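Local coordinates for amidohydrolase (Pseudomonas aeruginosa, PDB 2I5G), which probably acts as a metal-dependent dipeptidase of the membrane dipeptidase family (peptidase family M19), at residues Pro70-Thr74 with Leu319-Glu325; Cys119-Gln123 with Leu262-Lys266; Val145-Asn149 with Glu171-Pro175. The protein carries 2 engineered substitutions. All blocks are in the same frame, centred on the assembly; numbering follows the deposited sequence.

Contact 1 of 3, residues Pro70-Thr74 with Leu319-Glu325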
ATOM      1  N   PRO A  70      27.296   9.913  13.451  1.00  7.62           N
ATOM      2  CA  PRO A  70      26.060   9.126  13.439  1.00  7.58           C
ATOM      3  C   PRO A  70      25.432   9.077  14.818  1.00  6.30           C
ATOM      4  O   PRO A  70      26.111   9.285  15.814  1.00  8.46           O
ATOM      5  CB  PRO A  70      26.533   7.739  13.004  1.00  2.86           C
ATOM      6  CG  PRO A  70      27.809   8.003  12.271  1.00  1.39           C
ATOM      7  CD  PRO A  70      28.451   9.068  13.111  1.00  3.32           C
ATOM      8  N   VAL A  71      24.137   8.790  14.869  1.00  8.27           N
ATOM      9  CA  VAL A  71      23.419   8.677  16.135  1.00  9.48           C
ATOM     10  C   VAL A  71      22.555   7.424  16.133  1.00 11.47           C
ATOM     11  O   VAL A  71      21.602   7.330  15.367  1.00 13.81           O
ATOM     12  CB  VAL A  71      22.505   9.896  16.388  1.00  7.75           C
ATOM     13  CG1 VAL A  71      21.537   9.601  17.523  1.00  4.48           C
ATOM     14  CG2 VAL A  71      23.347  11.100  16.749  1.00  7.48           C
ATOM     15  N   ARG A  72      22.892   6.462  16.988  1.00 10.04           N
ATOM     16  CA  ARG A  72      22.129   5.219  17.086  1.00 10.62           C
ATOM     17  C   ARG A  72      21.603   5.027  18.505  1.00 12.72           C
ATOM     18  O   ARG A  72      20.549   4.420  18.713  1.00 13.46           O
ATOM     19  CB  ARG A  72      23.002   4.026  16.685  1.00 12.18           C
ATOM     20  CG  ARG A  72      23.454   4.043  15.224  1.00 13.56           C
ATOM     21  CD  ARG A  72      24.293   2.817  14.886  1.00 14.69           C
ATOM     22  NE  ARG A  72      24.640   2.739  13.465  1.00 14.83           N
ATOM     23  CZ  ARG A  72      24.302   1.729  12.666  1.00 13.94           C
ATOM     24  NH1 ARG A  72      23.605   0.710  13.141  1.00 13.26           N
ATOM     25  NH2 ARG A  72      24.666   1.732  11.392  1.00 13.32           N
ATOM     26  N   SER A  73      22.346   5.554  19.475  1.00 16.77           N
ATOM     27  CA  SER A  73      21.980   5.464  20.888  1.00 17.02           C
ATOM     28  C   SER A  73      21.999   6.870  21.468  1.00 16.49           C
ATOM     29  O   SER A  73      22.585   7.773  20.874  1.00 16.78           O
ATOM     30  CB  SER A  73      22.987   4.597  21.641  1.00 15.86           C
ATOM     31  OG  SER A  73      24.204   5.288  21.858  1.00 17.08           O
ATOM     32  N   THR A  74      21.373   7.067  22.625  1.00 16.27           N
ATOM     33  CA  THR A  74      21.368   8.399  23.225  1.00 14.68           C
ATOM     34  C   THR A  74      22.781   8.704  23.703  1.00 14.42           C
ATOM     35  O   THR A  74      23.141   9.857  23.942  1.00 13.75           O
ATOM     36  CB  THR A  74      20.400   8.491  24.411  1.00 10.87           C
ATOM     37  OG1 THR A  74      20.962   7.816  25.539  1.00 10.54           O
ATOM     38  CG2 THR A  74      19.064   7.856  24.052  1.00  9.18           C
ATOM     39  N   LEU A 319      13.587   8.888  23.567  1.00 14.98           N
ATOM     40  CA  LEU A 319      14.405   8.065  22.688  1.00 15.67           C
ATOM     41  C   LEU A 319      15.100   7.006  23.521  1.00 16.95           C
ATOM     42  O   LEU A 319      15.354   5.903  23.047  1.00 18.20           O
ATOM     43  CB  LEU A 319      15.448   8.917  21.959  1.00 10.31           C
ATOM     44  CG  LEU A 319      14.889   9.749  20.800  1.00  9.02           C
ATOM     45  CD1 LEU A 319      15.963  10.648  20.230  1.00  7.17           C
ATOM     46  CD2 LEU A 319      14.351   8.810  19.732  1.00  9.22           C
ATOM     47  N   ARG A 320      15.408   7.348  24.767  1.00 10.01           N
ATOM     48  CA  ARG A 320      16.070   6.414  25.666  1.00 11.71           C
ATOM     49  C   ARG A 320      15.069   5.314  25.992  1.00 11.84           C
ATOM     50  O   ARG A 320      15.405   4.125  26.023  1.00 10.26           O
ATOM     51  CB  ARG A 320      16.502   7.133  26.945  1.00 34.24           C
ATOM     52  CG  ARG A 320      17.260   6.263  27.932  1.00 40.10           C
ATOM     53  CD  ARG A 320      17.548   7.036  29.217  1.00 45.99           C
ATOM     54  NE  ARG A 320      18.443   8.172  28.997  1.00 50.78           N
ATOM     55  CZ  ARG A 320      19.744   8.062  28.733  1.00 52.87           C
ATOM     56  NH1 ARG A 320      20.307   6.860  28.658  1.00 52.99           N
ATOM     57  NH2 ARG A 320      20.483   9.149  28.540  1.00 51.57           N
ATOM     58  N   ASP A 321      13.829   5.729  26.223  1.00 20.61           N
ATOM     59  CA  ASP A 321      12.756   4.800  26.539  1.00 21.07           C
ATOM     60  C   ASP A 321      12.565   3.824  25.381  1.00 20.93           C
ATOM     61  O   ASP A 321      12.674   2.615  25.558  1.00 22.06           O
ATOM     62  CB  ASP A 321      11.446   5.559  26.768  1.00 25.12           C
ATOM     63  CG  ASP A 321      10.369   4.696  27.411  1.00 27.57           C
ATOM     64  OD1 ASP A 321      10.374   3.464  27.206  1.00 26.61           O
ATOM     65  OD2 ASP A 321       9.506   5.258  28.119  1.00 29.33           O
ATOM     66  N   VAL A 322      12.297   4.365  24.195  1.00 12.42           N
ATOM     67  CA  VAL A 322      12.049   3.548  23.008  1.00 12.26           C
ATOM     68  C   VAL A 322      13.194   2.654  22.516  1.00 11.72           C
ATOM     69  O   VAL A 322      12.941   1.564  22.018  1.00 12.08           O
ATOM     70  CB  VAL A 322      11.576   4.421  21.834  1.00 38.26           C
ATOM     71  CG1 VAL A 322      10.314   5.178  22.231  1.00 37.20           C
ATOM     72  CG2 VAL A 322      12.672   5.382  21.432  1.00 38.69           C
ATOM     73  N   TRP A 323      14.444   3.096  22.638  1.00  8.51           N
ATOM     74  CA  TRP A 323      15.557   2.261  22.192  1.00  8.61           C
ATOM     75  C   TRP A 323      16.096   1.354  23.292  1.00  9.05           C
ATOM     76  O   TRP A 323      16.965   0.528  23.028  1.00  8.86           O
ATOM     77  CB  TRP A 323      16.723   3.111  21.685  1.00 11.88           C
ATOM     78  CG  TRP A 323      16.420   4.030  20.561  1.00 13.95           C
ATOM     79  CD1 TRP A 323      15.412   3.910  19.650  1.00 14.15           C
ATOM     80  CD2 TRP A 323      17.163   5.198  20.188  1.00 15.26           C
ATOM     81  NE1 TRP A 323      15.479   4.930  18.731  1.00 14.86           N
ATOM     82  CE2 TRP A 323      16.545   5.735  19.036  1.00 16.42           C
ATOM     83  CE3 TRP A 323      18.293   5.843  20.712  1.00 15.29           C
ATOM     84  CZ2 TRP A 323      17.019   6.889  18.398  1.00 17.19           C
ATOM     85  CZ3 TRP A 323      18.763   6.987  20.080  1.00 15.44           C
ATOM     86  CH2 TRP A 323      18.126   7.498  18.934  1.00 16.98           C
ATOM     87  N   GLY A 324      15.589   1.506  24.517  1.00 23.02           N
ATOM     88  CA  GLY A 324      16.079   0.704  25.630  1.00 22.31           C
ATOM     89  C   GLY A 324      17.542   1.071  25.819  1.00 22.66           C
ATOM     90  O   GLY A 324      18.173   0.791  26.837  1.00 22.25           O
ATOM     91  N   GLU A 325      18.063   1.735  24.795  1.00 44.33           N
ATOM     92  CA  GLU A 325      19.440   2.194  24.709  1.00 43.62           C
ATOM     93  C   GLU A 325      19.465   3.659  25.147  1.00 43.97           C
ATOM     94  O   GLU A 325      18.974   3.917  26.273  1.00 38.42           O
ATOM     95  CB  GLU A 325      19.918   2.072  23.252  1.00 60.32           C
ATOM     96  CG  GLU A 325      21.323   2.554  23.023  1.00 60.32           C
ATOM     97  CD  GLU A 325      22.285   1.431  22.720  1.00 60.32           C
ATOM     98  OE1 GLU A 325      22.486   1.106  21.520  1.00 60.32           O
ATOM     99  OE2 GLU A 325      22.836   0.863  23.694  1.00 60.32           O
ATOM    100  OXT GLU A 325      19.959   4.516  24.361  1.00 38.42           O
TER
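Leu-319 only grazes the other segment, its CB 4.3 Å from the CG2 methyl of Thr-74, while its side chain reaches Leu-89 of strand 86-92. Arg-320 comes closer. Its chain bends at chi3 (-65°), which swings the guanidinium back across Thr-74 so that the two side chains cross at about a right angle. The hydroxyl OG1 of Thr-74 ends up over a face of that group, 3.3 Å from NH2 of Arg-320. From above the plane the N-H directions are missed, and the approach is not a hydrogen bond.

Trp-323 lies between the helix backbone and the 70-74 loop. Two carbonyl oxygens sandwich its indole, both displaced toward the rim: Arg-72 O stands 3.3 Å above one face and Leu-319 O, from its own helix, lies over the other. At the ring edge, CZ3 of Trp-323 is 3.6 Å from Thr-74 N, and CG1 of Val-71 packs obliquely on CH2 of Trp-323 at 4.2 Å. Lys-109 adds a cation-pi contact, and Gly-114 O accepts a weak hydrogen bond from NE1 of Trp-323.

Gly-324, with positive phi, turns the chain out of the helix and lets Glu-325 come back over the loop. There OXT of the terminal carboxylate receives N-H of Thr-74 in a nearly straight (174°) but long, weak hydrogen bond of 3.4 Å. Ser-73 is the N-cap of the following helix, its OG weakly bonded to Ala-75 N. The chain's terminal negative charge therefore lies at a helix N-terminus, where the helix dipole would be expected to favour it.

Contact 2 of 3, residues Cys119-Gln123 with Leu262-Lys266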
ATOM      1  N   CYS A 119       3.003   6.730   7.900  1.00 19.12           N
ATOM      2  CA  CYS A 119       2.520   7.005   6.558  1.00 17.56           C
ATOM      3  C   CYS A 119       2.905   8.410   6.147  1.00 17.80           C
ATOM      4  O   CYS A 119       3.416   9.183   6.961  1.00 16.55           O
ATOM      5  CB  CYS A 119       0.998   6.876   6.519  1.00 12.65           C
ATOM      6  SG  CYS A 119       0.348   5.334   7.217  1.00 15.23           S
ATOM      7  N   TYR A 120       2.651   8.739   4.883  1.00 18.08           N
ATOM      8  CA  TYR A 120       2.951  10.066   4.371  1.00 16.96           C
ATOM      9  C   TYR A 120       1.836  10.607   3.480  1.00 16.69           C
ATOM     10  O   TYR A 120       1.799  10.327   2.284  1.00 17.95           O
ATOM     11  CB  TYR A 120       4.261  10.066   3.581  1.00 13.28           C
ATOM     12  CG  TYR A 120       4.769  11.466   3.323  1.00 14.51           C
ATOM     13  CD1 TYR A 120       5.382  12.201   4.345  1.00 13.64           C
ATOM     14  CD2 TYR A 120       4.574  12.086   2.090  1.00 12.41           C
ATOM     15  CE1 TYR A 120       5.783  13.519   4.148  1.00 13.11           C
ATOM     16  CE2 TYR A 120       4.967  13.405   1.881  1.00 13.77           C
ATOM     17  CZ  TYR A 120       5.571  14.118   2.914  1.00 14.56           C
ATOM     18  OH  TYR A 120       5.950  15.434   2.724  1.00 15.88           O
ATOM     19  N   ASN A 121       0.927  11.368   4.081  1.00 14.93           N
ATOM     20  CA  ASN A 121      -0.186  11.999   3.370  1.00 15.25           C
ATOM     21  C   ASN A 121      -1.270  11.095   2.797  1.00 14.18           C
ATOM     22  O   ASN A 121      -2.457  11.365   2.981  1.00 15.39           O
ATOM     23  CB  ASN A 121       0.344  12.885   2.238  1.00 10.83           C
ATOM     24  CG  ASN A 121       1.386  13.875   2.714  1.00 13.12           C
ATOM     25  OD1 ASN A 121       1.595  14.048   3.922  1.00 11.44           O
ATOM     26  ND2 ASN A 121       2.048  14.541   1.763  1.00 13.00           N
ATOM     27  N   THR A 122      -0.874  10.037   2.096  1.00 13.14           N
ATOM     28  CA  THR A 122      -1.840   9.133   1.477  1.00 13.44           C
ATOM     29  C   THR A 122      -1.768   7.686   1.973  1.00 15.66           C
ATOM     30  O   THR A 122      -0.959   7.354   2.839  1.00 16.22           O
ATOM     31  CB  THR A 122      -1.676   9.144  -0.044  1.00  4.67           C
ATOM     32  OG1 THR A 122      -0.288   9.016  -0.366  1.00  2.13           O
ATOM     33  CG2 THR A 122      -2.209  10.440  -0.629  1.00  3.64           C
ATOM     34  N   GLN A 123      -2.611   6.824   1.414  1.00 18.00           N
ATOM     35  CA  GLN A 123      -2.649   5.425   1.829  1.00 19.76           C
ATOM     36  C   GLN A 123      -1.350   4.648   1.604  1.00 20.29           C
ATOM     37  O   GLN A 123      -0.727   4.727   0.546  1.00 21.14           O
ATOM     38  CB  GLN A 123      -3.815   4.704   1.151  1.00 17.94           C
ATOM     39  CG  GLN A 123      -4.016   3.273   1.613  1.00 17.89           C
ATOM     40  CD  GLN A 123      -5.371   2.718   1.205  1.00 18.34           C
ATOM     41  OE1 GLN A 123      -6.411   3.202   1.653  1.00 18.90           O
ATOM     42  NE2 GLN A 123      -5.364   1.700   0.346  1.00 17.70           N
ATOM     43  N   LEU A 262       7.019  16.986  -2.827  1.00 12.45           N
ATOM     44  CA  LEU A 262       6.389  16.758  -1.546  1.00 12.92           C
ATOM     45  C   LEU A 262       4.870  16.942  -1.653  1.00 13.59           C
ATOM     46  O   LEU A 262       4.118  16.356  -0.884  1.00 13.45           O
ATOM     47  CB  LEU A 262       6.965  17.742  -0.519  1.00  8.08           C
ATOM     48  CG  LEU A 262       7.885  17.242   0.605  1.00  8.31           C
ATOM     49  CD1 LEU A 262       8.927  16.287   0.082  1.00  5.05           C
ATOM     50  CD2 LEU A 262       8.548  18.438   1.269  1.00  4.86           C
ATOM     51  N   THR A 263       4.412  17.733  -2.619  1.00 19.56           N
ATOM     52  CA  THR A 263       2.980  17.994  -2.741  1.00 20.75           C
ATOM     53  C   THR A 263       2.143  17.142  -3.699  1.00 20.69           C
ATOM     54  O   THR A 263       0.912  17.272  -3.731  1.00 20.85           O
ATOM     55  CB  THR A 263       2.736  19.472  -3.059  1.00 23.07           C
ATOM     56  OG1 THR A 263       3.550  19.862  -4.171  1.00 26.19           O
ATOM     57  CG2 THR A 263       3.080  20.329  -1.849  1.00 22.66           C
ATOM     58  N   HIS A 264       2.787  16.282  -4.479  1.00  8.80           N
ATOM     59  CA  HIS A 264       2.046  15.411  -5.387  1.00  7.86           C
ATOM     60  C   HIS A 264       2.159  13.983  -4.865  1.00  8.12           C
ATOM     61  O   HIS A 264       3.235  13.560  -4.443  1.00  7.84           O
ATOM     62  CB  HIS A 264       2.607  15.495  -6.810  1.00 19.99           C
ATOM     63  CG  HIS A 264       2.344  16.801  -7.494  1.00 22.07           C
ATOM     64  ND1 HIS A 264       3.007  17.965  -7.166  1.00 23.82           N
ATOM     65  CD2 HIS A 264       1.478  17.129  -8.483  1.00 22.39           C
ATOM     66  CE1 HIS A 264       2.561  18.953  -7.923  1.00 25.28           C
ATOM     67  NE2 HIS A 264       1.633  18.471  -8.731  1.00 23.91           N
ATOM     68  N   ASP A 265       1.054  13.242  -4.877  1.00 13.27           N
ATOM     69  CA  ASP A 265       1.069  11.863  -4.387  1.00 13.74           C
ATOM     70  C   ASP A 265       2.174  11.047  -5.070  1.00 12.89           C
ATOM     71  O   ASP A 265       2.331  11.103  -6.292  1.00 11.98           O
ATOM     72  CB  ASP A 265      -0.294  11.198  -4.626  1.00 24.73           C
ATOM     73  CG  ASP A 265      -0.401   9.821  -3.976  1.00 25.93           C
ATOM     74  OD1 ASP A 265      -0.200   9.735  -2.749  1.00 27.92           O
ATOM     75  OD2 ASP A 265      -0.691   8.830  -4.688  1.00 24.46           O
ATOM     76  N   LYS A 266       2.933  10.295  -4.273  1.00 12.22           N
ATOM     77  CA  LYS A 266       4.024   9.472  -4.788  1.00 12.37           C
ATOM     78  C   LYS A 266       5.161  10.347  -5.297  1.00 12.87           C
ATOM     79  O   LYS A 266       6.133   9.852  -5.868  1.00 14.18           O
ATOM     80  CB  LYS A 266       3.530   8.572  -5.929  1.00 13.93           C
ATOM     81  CG  LYS A 266       3.021   7.203  -5.505  1.00 13.29           C
ATOM     82  CD  LYS A 266       1.867   7.300  -4.548  1.00 12.46           C
ATOM     83  CE  LYS A 266       1.387   5.930  -4.146  1.00 11.38           C
ATOM     84  NZ  LYS A 266       0.118   6.051  -3.391  1.00 13.18           N
TER
HETATM   85  O   HOH W   1       4.174  17.061   1.912  1.00 14.02           O
HETATM   86  O   HOH W   2       1.180   6.545  -0.310  1.00 17.94           O
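Leu-262 and Tyr-120 meet through the phenol oxygen: OH of Tyr-120 lies 3.4 Å from CG of Leu-262, the two side chains at about a right angle. With CG anti to the backbone N (chi1 -166°), the tyrosine extends toward the end of helix 256-263. A water joins the same pair, bonded to Tyr-120 OH and donating to Leu-262 O at 2.9 Å, with ND2 of Asn-121 as a weak third partner. OD1 of Asn-121 sits above the centre of the tyrosine ring, whose surroundings include Trp-44 and His-159.

The 119-123 loop leaves the C-terminal end of strand 113-117, the side on which TIM-barrel enzymes such as this family carry their active sites. Here Thr-122 OG1 donates to Asp-265 OD1; the modelled 2.5 Å is very short and its exact length is doubtful. The other carboxylate oxygen of Asp-265, OD2, takes a salt bridge from NZ of Lys-266 at 3.2 Å, on its syn side, and a second from Arg-270. A further water donates to OG1 of Thr-122 and to O of Gln-123, and weakly accepts from Lys-266 NZ. Phe-140 of the second subunit makes a cation-pi contact with Lys-266, and Asn-124 O of that subunit accepts from Gln-123 NE2.

Contact 3 of 3, residues Val145-Asn149 with Glu171-Pro175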
ATOM      1  N   VAL A 145       4.113  -2.319  13.440  1.00  9.73           N
ATOM      2  CA  VAL A 145       4.251  -1.612  14.710  1.00 10.59           C
ATOM      3  C   VAL A 145       4.943  -2.523  15.708  1.00 10.80           C
ATOM      4  O   VAL A 145       5.900  -2.124  16.370  1.00 11.42           O
ATOM      5  CB  VAL A 145       2.888  -1.200  15.296  1.00  1.14           C
ATOM      6  CG1 VAL A 145       3.081  -0.605  16.692  1.00  1.14           C
ATOM      7  CG2 VAL A 145       2.217  -0.182  14.385  1.00  1.27           C
ATOM      8  N   ALA A 146       4.445  -3.754  15.802  1.00 16.86           N
ATOM      9  CA  ALA A 146       5.003  -4.753  16.704  1.00 17.00           C
ATOM     10  C   ALA A 146       6.513  -4.922  16.520  1.00 17.00           C
ATOM     11  O   ALA A 146       7.269  -4.772  17.478  1.00 18.01           O
ATOM     12  CB  ALA A 146       4.299  -6.086  16.495  1.00  1.14           C
ATOM     13  N   GLU A 147       6.953  -5.234  15.298  1.00  8.23           N
ATOM     14  CA  GLU A 147       8.382  -5.410  15.038  1.00  8.50           C
ATOM     15  C   GLU A 147       9.178  -4.152  15.383  1.00  8.48           C
ATOM     16  O   GLU A 147      10.288  -4.245  15.904  1.00  8.60           O
ATOM     17  CB  GLU A 147       8.643  -5.789  13.576  1.00 15.46           C
ATOM     18  CG  GLU A 147      10.131  -6.002  13.260  1.00 14.84           C
ATOM     19  CD  GLU A 147      10.711  -7.266  13.903  1.00 16.79           C
ATOM     20  OE1 GLU A 147      10.257  -7.646  15.004  1.00 17.34           O
ATOM     21  OE2 GLU A 147      11.633  -7.874  13.318  1.00 14.98           O
HETATM   22  N   MSE A 148       8.619  -2.981  15.090  1.00  8.55           N
HETATM   23  CA  MSE A 148       9.293  -1.723  15.405  1.00 10.40           C
HETATM   24  C   MSE A 148       9.502  -1.591  16.918  1.00 11.15           C
HETATM   25  O   MSE A 148      10.518  -1.049  17.366  1.00 11.99           O
HETATM   26  CB  MSE A 148       8.484  -0.529  14.882  1.00 17.81           C
HETATM   27  CG  MSE A 148       8.539  -0.366  13.372  1.00 22.32           C
HETATM   28 SE   MSE A 148       7.465   1.102  12.673  1.00 30.52          SE
HETATM   29  CE  MSE A 148       8.500   2.570  13.388  1.00 29.55           C
ATOM     30  N   ASN A 149       8.547  -2.089  17.702  1.00 13.30           N
ATOM     31  CA  ASN A 149       8.659  -2.029  19.156  1.00 13.70           C
ATOM     32  C   ASN A 149       9.751  -2.977  19.623  1.00 14.47           C
ATOM     33  O   ASN A 149      10.492  -2.677  20.560  1.00 15.27           O
ATOM     34  CB  ASN A 149       7.346  -2.436  19.833  1.00 16.75           C
ATOM     35  CG  ASN A 149       6.252  -1.412  19.653  1.00 16.39           C
ATOM     36  OD1 ASN A 149       6.522  -0.249  19.370  1.00 18.15           O
ATOM     37  ND2 ASN A 149       5.006  -1.833  19.837  1.00 13.90           N
ATOM     38  N   GLU A 171      -1.753   0.683  20.003  1.00 18.93           N
ATOM     39  CA  GLU A 171      -1.070  -0.575  19.703  1.00 20.17           C
ATOM     40  C   GLU A 171       0.389  -0.668  20.154  1.00 20.43           C
ATOM     41  O   GLU A 171       0.834  -1.727  20.594  1.00 20.22           O
ATOM     42  CB  GLU A 171      -1.174  -0.847  18.193  1.00 39.65           C
ATOM     43  CG  GLU A 171      -0.225  -1.900  17.617  1.00 42.37           C
ATOM     44  CD  GLU A 171      -0.641  -3.325  17.927  1.00 45.44           C
ATOM     45  OE1 GLU A 171      -1.820  -3.671  17.700  1.00 45.21           O
ATOM     46  OE2 GLU A 171       0.220  -4.106  18.382  1.00 45.87           O
ATOM     47  N   SER A 172       1.137   0.426  20.050  1.00 20.34           N
ATOM     48  CA  SER A 172       2.543   0.389  20.442  1.00 21.70           C
ATOM     49  C   SER A 172       2.703   0.291  21.945  1.00 21.46           C
ATOM     50  O   SER A 172       1.925   0.872  22.705  1.00 22.81           O
ATOM     51  CB  SER A 172       3.283   1.628  19.947  1.00 37.19           C
ATOM     52  OG  SER A 172       2.937   2.752  20.729  1.00 38.22           O
ATOM     53  N   LYS A 173       3.727  -0.444  22.362  1.00 25.42           N
ATOM     54  CA  LYS A 173       4.029  -0.640  23.777  1.00 24.16           C
ATOM     55  C   LYS A 173       5.131   0.320  24.197  1.00 22.83           C
ATOM     56  O   LYS A 173       5.628   0.282  25.323  1.00 22.82           O
ATOM     57  CB  LYS A 173       4.459  -2.087  24.015  1.00 17.66           C
ATOM     58  CG  LYS A 173       3.337  -3.072  23.756  1.00 17.42           C
ATOM     59  CD  LYS A 173       3.817  -4.496  23.739  1.00 17.64           C
ATOM     60  CE  LYS A 173       2.649  -5.410  23.454  1.00 18.90           C
ATOM     61  NZ  LYS A 173       3.073  -6.819  23.293  1.00 21.43           N
ATOM     62  N   LYS A 174       5.506   1.180  23.260  1.00 20.38           N
ATOM     63  CA  LYS A 174       6.537   2.176  23.478  1.00 18.02           C
ATOM     64  C   LYS A 174       5.978   3.497  22.988  1.00 16.28           C
ATOM     65  O   LYS A 174       5.235   3.541  22.003  1.00 16.71           O
ATOM     66  CB  LYS A 174       7.800   1.826  22.689  1.00 20.53           C
ATOM     67  CG  LYS A 174       8.618   0.685  23.272  1.00 21.72           C
ATOM     68  CD  LYS A 174       9.215   1.060  24.622  1.00 19.95           C
ATOM     69  CE  LYS A 174      10.299   0.071  25.011  1.00 19.69           C
ATOM     70  NZ  LYS A 174      11.012   0.438  26.271  1.00 23.12           N
ATOM     71  N   PRO A 175       6.329   4.596  23.665  1.00 11.87           N
ATOM     72  CA  PRO A 175       5.846   5.922  23.284  1.00 11.67           C
ATOM     73  C   PRO A 175       5.990   6.196  21.790  1.00 11.63           C
ATOM     74  O   PRO A 175       6.974   5.794  21.171  1.00 12.91           O
ATOM     75  CB  PRO A 175       6.718   6.853  24.121  1.00 10.89           C
ATOM     76  CG  PRO A 175       6.988   6.044  25.346  1.00 10.77           C
ATOM     77  CD  PRO A 175       7.294   4.688  24.774  1.00 12.14           C
TER
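Val-145 lays its CG1 methyl against the point where helix 162-171 gives way to the following loop. That branch stands anti to the backbone N (chi1 174°), which directs it between two residues: CG1 of Val-145 is 3.7 Å from CG of Glu-171 and 3.9 Å from CA of Ser-172. CB of Val-145 adds a contact of 3.9 Å with the same Glu-171 CG. What the valine meets is thus the aliphatic part of the glutamate; beyond it the chain bends at chi2, and the carboxylate forms a salt bridge with Arg-142, which lies one turn before Val-145 on helix 139-151. The polar end of Glu-171 in this way returns to the helix on which its methylene rests.

One turn further on, Asn-149 has the largest share of this contact. Its flat amide lies along the backbone from Ser-172 to Lys-173, with CG of Asn-149 3.8 Å from N of Lys-173 and 4.2 Å from CA of Ser-172. The methylenes of Ser-172 and Lys-174 border the amide as well. Within the loop, OG of Ser-172 donates to O of Lys-174 at 2.7 Å, approaching the carbonyl at 150° and lying 25° off its plane.

The contact joins helix 139-151 to the last residue of helix 162-171 and the loop after it, in the barrel's outer layer at the surface of the chain, strand 154-156 lying between the two helices in sequence. Met-148, a selenomethionine, turns elsewhere on helix 139-151, to Val-105 of helix 103-110, whereas Pro-175 packs on Val-318 and Val-322 of helix 304-323 just before the chain enters strand 177-181.

The three contacts are concentric along the chain: contact 1 spans the longest stretch, contact 2 falls within it, and contact 3, with only 21 residues between its segments, lies innermost. Contacts 1 and 2 stand on opposite sides of the chain's centre, their own centres about 28 Å apart. Contact 2 is also remote from contact 3, with about 23 Å between centres and nearest atoms about 9 Å apart. Contacts 1 and 3 do touch, through a salt bridge from Lys-174 NZ to Asp-321 OD1 (3.2 Å), so helix 304-323, which carries most of the second segment of contact 1, also meets the loop of contact 3. Together they tie loops and helices around the parallel strands, contact 2 alone reaching the second subunit.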